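Local coordinates for putative dehydratase (Mesorhizobium loti, PDB 2POZ), which is of unknown function but is probably a lyase, perhaps a dehydratase, with an enolase-superfamily fold, at residues E70-S73 with T74-H78; R188-A191 with V192-A196; L370-R373 with N374-Y378. All coordinates share one frame; numbering follows the deposited sequence.

Interaction 1 (E70-S73 with T74-H78); sequences ELWS and TMYDH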
loop_
_atom_site.group_PDB
_atom_site.type_symbol
_atom_site.label_atom_id
_atom_site.label_comp_id
_atom_site.label_asym_id
_atom_site.label_seq_id
_atom_site.Cartn_x
_atom_site.Cartn_y
_atom_site.Cartn_z
ATOM N N GLU A 70 19.793 2.506 -32.402
ATOM C CA GLU A 70 18.814 1.949 -33.334
ATOM C C GLU A 70 18.914 0.431 -33.439
ATOM O O GLU A 70 17.900 -0.265 -33.425
ATOM C CB GLU A 70 18.971 2.561 -34.729
ATOM C CG GLU A 70 17.882 2.101 -35.705
ATOM C CD GLU A 70 17.989 2.772 -37.067
ATOM O OE1 GLU A 70 18.939 2.463 -37.810
ATOM O OE2 GLU A 70 17.125 3.615 -37.388
ATOM N N LEU A 71 20.139 -0.073 -33.550
ATOM C CA LEU A 71 20.366 -1.510 -33.659
ATOM C C LEU A 71 19.890 -2.236 -32.407
ATOM O O LEU A 71 19.289 -3.306 -32.490
ATOM C CB LEU A 71 21.854 -1.799 -33.887
ATOM C CG LEU A 71 22.398 -1.751 -35.319
ATOM C CD1 LEU A 71 21.686 -2.787 -36.167
ATOM C CD2 LEU A 71 22.203 -0.375 -35.909
ATOM N N TRP A 72 20.165 -1.656 -31.245
ATOM C CA TRP A 72 19.746 -2.268 -29.989
ATOM C C TRP A 72 18.220 -2.325 -29.999
ATOM O O TRP A 72 17.613 -3.370 -29.758
ATOM C CB TRP A 72 20.220 -1.425 -28.804
ATOM C CG TRP A 72 20.272 -2.181 -27.523
ATOM C CD1 TRP A 72 21.352 -2.845 -27.006
ATOM C CD2 TRP A 72 19.202 -2.364 -26.588
ATOM N NE1 TRP A 72 21.019 -3.425 -25.804
ATOM C CE2 TRP A 72 19.707 -3.147 -25.525
ATOM C CE3 TRP A 72 17.864 -1.943 -26.545
ATOM C CZ2 TRP A 72 18.921 -3.518 -24.431
ATOM C CZ3 TRP A 72 17.080 -2.314 -25.451
ATOM C CH2 TRP A 72 17.615 -3.095 -24.413
ATOM N N SER A 73 17.605 -1.189 -30.310
ATOM C CA SER A 73 16.150 -1.109 -30.360
ATOM C C SER A 73 15.541 -2.120 -31.338
ATOM O O SER A 73 14.497 -2.715 -31.057
ATOM C CB SER A 73 15.722 0.313 -30.741
ATOM O OG SER A 73 14.321 0.387 -30.927
ATOM N N THR A 74 16.190 -2.312 -32.484
ATOM C CA THR A 74 15.690 -3.253 -33.487
ATOM C C THR A 74 15.707 -4.697 -32.968
ATOM O O THR A 74 14.744 -5.451 -33.153
ATOM C CB THR A 74 16.532 -3.177 -34.779
ATOM O OG1 THR A 74 16.481 -1.843 -35.307
ATOM C CG2 THR A 74 15.996 -4.146 -35.819
HETATM N N MSE A 75 16.807 -5.086 -32.330
HETATM C CA MSE A 75 16.915 -6.439 -31.785
HETATM C C MSE A 75 15.912 -6.618 -30.652
HETATM O O MSE A 75 15.307 -7.679 -30.502
HETATM C CB MSE A 75 18.338 -6.710 -31.279
HETATM C CG MSE A 75 19.367 -6.705 -32.403
HETATM SE SE MSE A 75 21.136 -7.294 -31.875
HETATM C CE MSE A 75 21.759 -5.654 -31.072
ATOM N N TYR A 76 15.726 -5.571 -29.858
ATOM C CA TYR A 76 14.768 -5.652 -28.765
ATOM C C TYR A 76 13.362 -5.825 -29.325
ATOM O O TYR A 76 12.625 -6.722 -28.930
ATOM C CB TYR A 76 14.791 -4.381 -27.924
ATOM C CG TYR A 76 13.892 -4.487 -26.714
ATOM C CD1 TYR A 76 14.362 -5.051 -25.526
ATOM C CD2 TYR A 76 12.547 -4.121 -26.787
ATOM C CE1 TYR A 76 13.515 -5.259 -24.438
ATOM C CE2 TYR A 76 11.681 -4.327 -25.697
ATOM C CZ TYR A 76 12.175 -4.899 -24.530
ATOM O OH TYR A 76 11.336 -5.128 -23.459
ATOM N N ASP A 77 13.005 -4.951 -30.259
ATOM C CA ASP A 77 11.672 -4.952 -30.858
ATOM C C ASP A 77 11.265 -6.119 -31.739
ATOM O O ASP A 77 10.095 -6.501 -31.756
ATOM C CB ASP A 77 11.468 -3.676 -31.682
ATOM C CG ASP A 77 11.413 -2.431 -30.826
ATOM O OD1 ASP A 77 11.392 -2.571 -29.585
ATOM O OD2 ASP A 77 11.395 -1.313 -31.396
ATOM N N HIS A 78 12.216 -6.688 -32.469
ATOM C CA HIS A 78 11.880 -7.736 -33.415
ATOM C C HIS A 78 12.369 -9.153 -33.186
ATOM O O HIS A 78 12.117 -10.024 -34.006
ATOM C CB HIS A 78 12.299 -7.246 -34.800
ATOM C CG HIS A 78 11.675 -5.936 -35.161
ATOM N ND1 HIS A 78 10.326 -5.808 -35.409
ATOM C CD2 HIS A 78 12.189 -4.684 -35.214
ATOM C CE1 HIS A 78 10.034 -4.534 -35.592
ATOM N NE2 HIS A 78 11.145 -3.831 -35.479
HETATM O O HOH W 1 12.924 -1.178 -33.579
HETATM O O HOH W 2 12.741 -0.228 -28.705
#

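Interaction 2 (R188-A191 with V192-A196); sequences RVKA and VRDAA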
loop_
_atom_site.group_PDB
_atom_site.type_symbol
_atom_site.label_atom_id
_atom_site.label_comp_id
_atom_site.label_asym_id
_atom_site.label_seq_id
_atom_site.Cartn_x
_atom_site.Cartn_y
_atom_site.Cartn_z
ATOM N N ARG A 188 33.019 -22.010 7.800
ATOM C CA ARG A 188 33.801 -21.619 6.636
ATOM C C ARG A 188 33.969 -20.100 6.620
ATOM O O ARG A 188 35.062 -19.590 6.360
ATOM C CB ARG A 188 33.113 -22.066 5.342
ATOM C CG ARG A 188 33.168 -23.557 5.050
ATOM C CD ARG A 188 32.293 -23.870 3.841
ATOM N NE ARG A 188 32.429 -25.244 3.367
ATOM C CZ ARG A 188 31.535 -25.853 2.594
ATOM N NH1 ARG A 188 30.438 -25.202 2.222
ATOM N NH2 ARG A 188 31.742 -27.102 2.175
ATOM N N VAL A 189 32.884 -19.376 6.894
ATOM C CA VAL A 189 32.948 -17.918 6.908
ATOM C C VAL A 189 33.875 -17.457 8.039
ATOM O O VAL A 189 34.704 -16.560 7.853
ATOM C CB VAL A 189 31.533 -17.289 7.093
ATOM C CG1 VAL A 189 31.630 -15.771 7.101
ATOM C CG2 VAL A 189 30.614 -17.737 5.960
ATOM N N LYS A 190 33.746 -18.085 9.202
ATOM C CA LYS A 190 34.576 -17.739 10.349
ATOM C C LYS A 190 36.048 -18.051 10.090
ATOM O O LYS A 190 36.921 -17.297 10.506
ATOM C CB LYS A 190 34.096 -18.482 11.600
ATOM C CG LYS A 190 34.898 -18.144 12.864
ATOM C CD LYS A 190 34.277 -18.780 14.100
ATOM C CE LYS A 190 34.965 -18.311 15.376
ATOM N NZ LYS A 190 36.375 -18.792 15.458
ATOM N N ALA A 191 36.324 -19.156 9.402
ATOM C CA ALA A 191 37.700 -19.524 9.092
ATOM C C ALA A 191 38.327 -18.471 8.175
ATOM O O ALA A 191 39.505 -18.142 8.314
ATOM C CB ALA A 191 37.750 -20.893 8.428
ATOM N N VAL A 192 37.538 -17.946 7.239
ATOM C CA VAL A 192 38.034 -16.921 6.326
ATOM C C VAL A 192 38.352 -15.638 7.093
ATOM O O VAL A 192 39.389 -15.013 6.862
ATOM C CB VAL A 192 37.008 -16.610 5.199
ATOM C CG1 VAL A 192 37.457 -15.395 4.394
ATOM C CG2 VAL A 192 36.883 -17.808 4.272
ATOM N N ARG A 193 37.464 -15.251 8.007
ATOM C CA ARG A 193 37.676 -14.044 8.799
ATOM C C ARG A 193 38.923 -14.199 9.667
ATOM O O ARG A 193 39.788 -13.318 9.690
ATOM C CB ARG A 193 36.460 -13.755 9.690
ATOM C CG ARG A 193 36.684 -12.640 10.730
ATOM C CD ARG A 193 37.272 -11.373 10.092
ATOM N NE ARG A 193 36.301 -10.641 9.284
ATOM C CZ ARG A 193 36.622 -9.752 8.348
ATOM N NH1 ARG A 193 37.896 -9.478 8.084
ATOM N NH2 ARG A 193 35.667 -9.118 7.680
ATOM N N ASP A 194 39.020 -15.329 10.363
ATOM C CA ASP A 194 40.160 -15.589 11.235
ATOM C C ASP A 194 41.483 -15.605 10.482
ATOM O O ASP A 194 42.478 -15.084 10.970
ATOM C CB ASP A 194 39.980 -16.916 11.983
ATOM C CG ASP A 194 38.786 -16.902 12.928
ATOM O OD1 ASP A 194 38.334 -15.800 13.303
ATOM O OD2 ASP A 194 38.309 -17.992 13.307
ATOM N N ALA A 195 41.494 -16.201 9.293
ATOM C CA ALA A 195 42.711 -16.274 8.498
ATOM C C ALA A 195 43.045 -14.958 7.801
ATOM O O ALA A 195 44.216 -14.618 7.641
ATOM C CB ALA A 195 42.594 -17.391 7.464
ATOM N N ALA A 196 42.026 -14.211 7.391
ATOM C CA ALA A 196 42.278 -12.952 6.704
ATOM C C ALA A 196 42.644 -11.826 7.659
ATOM O O ALA A 196 43.403 -10.928 7.304
ATOM C CB ALA A 196 41.060 -12.553 5.878
#

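Interaction 3 (L370-R373 with N374-Y378); sequences LIKR and NIEPY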
loop_
_atom_site.group_PDB
_atom_site.type_symbol
_atom_site.label_atom_id
_atom_site.label_comp_id
_atom_site.label_asym_id
_atom_site.label_seq_id
_atom_site.Cartn_x
_atom_site.Cartn_y
_atom_site.Cartn_z
ATOM N N LEU A 370 42.324 -8.209 -29.994
ATOM C CA LEU A 370 42.229 -9.661 -29.996
ATOM C C LEU A 370 43.454 -10.324 -30.623
ATOM O O LEU A 370 44.119 -9.746 -31.484
ATOM C CB LEU A 370 40.987 -10.108 -30.771
ATOM C CG LEU A 370 39.596 -9.766 -30.238
ATOM C CD1 LEU A 370 38.566 -10.107 -31.299
ATOM C CD2 LEU A 370 39.313 -10.539 -28.959
ATOM N N ILE A 371 43.754 -11.535 -30.167
ATOM C CA ILE A 371 44.855 -12.305 -30.725
ATOM C C ILE A 371 44.111 -13.340 -31.548
ATOM O O ILE A 371 43.708 -14.385 -31.039
ATOM C CB ILE A 371 45.686 -13.010 -29.632
ATOM C CG1 ILE A 371 46.245 -11.975 -28.655
ATOM C CG2 ILE A 371 46.827 -13.789 -30.278
ATOM C CD1 ILE A 371 47.115 -12.566 -27.549
ATOM N N LYS A 372 43.903 -13.024 -32.822
ATOM C CA LYS A 372 43.166 -13.903 -33.714
ATOM C C LYS A 372 43.652 -15.345 -33.718
ATOM O O LYS A 372 42.843 -16.268 -33.769
ATOM C CB LYS A 372 43.170 -13.335 -35.139
ATOM C CG LYS A 372 42.508 -11.956 -35.258
ATOM C CD LYS A 372 41.041 -11.964 -34.802
ATOM C CE LYS A 372 40.099 -12.561 -35.847
ATOM N NZ LYS A 372 40.401 -13.984 -36.151
ATOM N N ARG A 373 44.964 -15.553 -33.659
ATOM C CA ARG A 373 45.485 -16.916 -33.662
ATOM C C ARG A 373 44.975 -17.730 -32.476
ATOM O O ARG A 373 44.807 -18.945 -32.580
ATOM C CB ARG A 373 47.017 -16.922 -33.640
ATOM C CG ARG A 373 47.588 -18.321 -33.420
ATOM C CD ARG A 373 49.103 -18.344 -33.306
ATOM N NE ARG A 373 49.583 -19.659 -32.874
ATOM C CZ ARG A 373 50.865 -20.014 -32.831
ATOM N NH1 ARG A 373 51.801 -19.151 -33.196
ATOM N NH2 ARG A 373 51.212 -21.230 -32.424
ATOM N N ASN A 374 44.721 -17.068 -31.351
ATOM C CA ASN A 374 44.251 -17.776 -30.165
ATOM C C ASN A 374 42.764 -18.121 -30.149
ATOM O O ASN A 374 42.365 -19.104 -29.530
ATOM C CB ASN A 374 44.610 -16.988 -28.906
ATOM C CG ASN A 374 46.089 -17.061 -28.588
ATOM O OD1 ASN A 374 46.839 -17.755 -29.276
ATOM N ND2 ASN A 374 46.515 -16.357 -27.544
ATOM N N ILE A 375 41.945 -17.326 -30.833
ATOM C CA ILE A 375 40.513 -17.593 -30.842
ATOM C C ILE A 375 40.010 -18.271 -32.116
ATOM O O ILE A 375 38.961 -18.916 -32.106
ATOM C CB ILE A 375 39.696 -16.296 -30.626
ATOM C CG1 ILE A 375 39.915 -15.336 -31.800
ATOM C CG2 ILE A 375 40.093 -15.642 -29.303
ATOM C CD1 ILE A 375 39.090 -14.073 -31.725
ATOM N N GLU A 376 40.754 -18.125 -33.211
ATOM C CA GLU A 376 40.358 -18.724 -34.482
ATOM C C GLU A 376 40.021 -20.217 -34.379
ATOM O O GLU A 376 39.076 -20.682 -35.016
ATOM C CB GLU A 376 41.453 -18.496 -35.529
ATOM C CG GLU A 376 41.095 -18.943 -36.940
ATOM C CD GLU A 376 39.809 -18.317 -37.458
ATOM O OE1 GLU A 376 39.514 -17.151 -37.102
ATOM O OE2 GLU A 376 39.100 -18.991 -38.240
ATOM N N PRO A 377 40.782 -20.988 -33.574
ATOM C CA PRO A 377 40.497 -22.420 -33.437
ATOM C C PRO A 377 39.110 -22.673 -32.844
ATOM O O PRO A 377 38.556 -23.767 -32.972
ATOM C CB PRO A 377 41.600 -22.909 -32.495
ATOM C CG PRO A 377 42.732 -21.985 -32.784
ATOM C CD PRO A 377 42.031 -20.638 -32.876
ATOM N N TYR A 378 38.552 -21.653 -32.203
ATOM C CA TYR A 378 37.252 -21.780 -31.565
ATOM C C TYR A 378 36.094 -21.145 -32.343
ATOM O O TYR A 378 34.973 -21.024 -31.832
ATOM C CB TYR A 378 37.354 -21.215 -30.147
ATOM C CG TYR A 378 38.366 -21.976 -29.314
ATOM C CD1 TYR A 378 38.099 -23.273 -28.864
ATOM C CD2 TYR A 378 39.626 -21.434 -29.044
ATOM C CE1 TYR A 378 39.067 -24.013 -28.166
ATOM C CE2 TYR A 378 40.594 -22.163 -28.354
ATOM C CZ TYR A 378 40.307 -23.450 -27.920
ATOM O OH TYR A 378 41.275 -24.167 -27.249
#

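Interaction 1 (E70-S73 with T74-H78)
Thr74 folds back on Glu70 in the last turns of helix 68-78, an alpha-helix of the enolase-type N-terminal domain. Glu70 O is gripped twice by the same residue: Thr74 N donates to it at 2.8 Å, and Thr74 OG1 donates as well. With OG1 beside its own backbone N and anti to the carbonyl carbon (chi1 -59°), the hydroxyl hangs back over the preceding turn and comes to Glu70 O from above the carbonyl plane, 41° out of it. Both donors of Thr74, its N-H and its hydroxyl, are thus spent on one carbonyl oxygen. The Glu70 carboxylate has its own partner, a salt bridge from OE1 to Arg67. Further along, Met75 N donates to Leu71 O and Tyr76 N to Trp72 O.

Ser73 O takes Asp77 N at 2.8 Å, while the two side chains are joined through water. Water 2 lies 2.8 Å from Ser73 OG and donates to Asp77 OD1, also at 2.8 Å. Water 1 donates to Asp77 OD2 at 2.7 Å, but its link to Ser73 OG is weak. Asp77 OD2 has a further donor, the backbone N of Arg174 of the second subunit, so the carboxylate belongs to the subunit interface as much as to the helix.

Trp72 and Tyr76 run alongside each other, ring planes 9° from parallel but offset too far for a real stack. Their polar ends part company: Trp72 NE1 donates to Gly285 O of the same chain, and Tyr76 OH is hydrogen-bonded to Asp235 OD2 of the second subunit. What they share is one apolar contact, Trp72 CZ3 lying 3.9 Å from Tyr76 CD1.

Interaction 2 (R188-A191 with V192-A196)
A chi1 of -179° points the Lys190 chain toward the C-terminal end of its helix, while -64° at Asp194 swings the carboxylate back toward the preceding turn to meet it. This is an i to i+4 salt bridge near the C-terminal end of helix 179-196, in the barrel-type C-terminal domain of the enolase superfamily. The lysine chain stays extended until its last torsion, where a bend swings NZ in to 3.0 Å from Asp194 OD2. The oxygen receives it on its syn lone pair, and the two side chains cross obliquely. The aliphatic part of the lysine also passes the carboxylate, Lys190 CG lying 3.4 Å from Asp194 OD2. With an alanine in place of this lysine, the Asp194 carboxylate is likely to lose its positive mate and the NZ bond that helps fix its rotation.

Beneath the pair the backbone is regular: Asp194 N bonds to Lys190 O at 2.9 Å and Ala195 N to Ala191 O. On the inner side, Val192 fits against its own helix with CG2 at 3.3 Å from Arg188 O, then packs on Phe158 and Leu202 of the barrel strands. The two arginines reach away from this contact. Arg188 forms a salt bridge with Asp136 and donates to the carbonyls of Pro160 and Ala162; Arg193, bent at chi2 and chi3, gives its guanidinium hydrogens to the carbonyls of Gly197, Ile200, Leu225 and Asp226. Against the preceding turn Arg193 leaves its CB, 3.7 Å from Lys190 O.

Interaction 3 (L370-R373 with N374-Y378)
A short helical turn around 372-375, with 3-10 geometry following at 376-377, carries the chain toward the C-terminal strand 379-383, and Ile371 sits at its N-cap position. Ile371 O receives Asn374 N at 2.9 Å, from well above the carbonyl plane, and only a weak bond from Ile375 N. Lys372 O takes Glu376 N at 2.9 Å, a straighter bond, as well as a second weak one from Ile375 N. Ile375 N is thus shared weakly between the carbonyls of Ile371 and Lys372, and spacings of three and four residues mix.

Above this backbone, Lys372 and Glu376 form a salt bridge at the surface, long at 3.4 Å between Lys372 NZ and Glu376 OE1. The lysine reaches it by curling, bent at chi2, chi3 and chi4, while Glu376 folds at chi2 (55°).

The Ile371 and Asn374 side chains lie alongside each other, with Ile371 CG2 at 3.8 Å from Asn374 CG; the amide's ND2 donates to Glu345 O, which ties this short helix to the loop between strands 331-333 and 353-354. On another side, Ile375, the buried residue of the group, packs on Leu22 and Tyr11 of the N-terminal sheet. Its CG1 sits between the backbone N and the carbonyl carbon (chi1 65°). The Ile375 and Leu370 side chains cross at about a right angle and meet through their methyls, Ile375 CD1 4.0 Å from Leu370 CD1.

Overall arrangement
All three are local contacts within single helical stretches, and none touches another. Interaction 1 is partly buried in the N-terminal domain and is the one that meets neighbouring subunits, with water and aromatic groups in its chemistry. Interaction 2 lies in the barrel domain, about 47 Å away between centres and across the middle of the chain; valines pack on the barrel strands, two arginines grip carbonyls, and a lysine-aspartate bridge lies at the exposed side. Interaction 3 is a surface contact, some 29 Å from interaction 1 between centres, where the chain returns from the barrel domain to the N-terminal sheet. It too has a lysine-carboxylate pair, but a longer one, over a shorter and less regular helix.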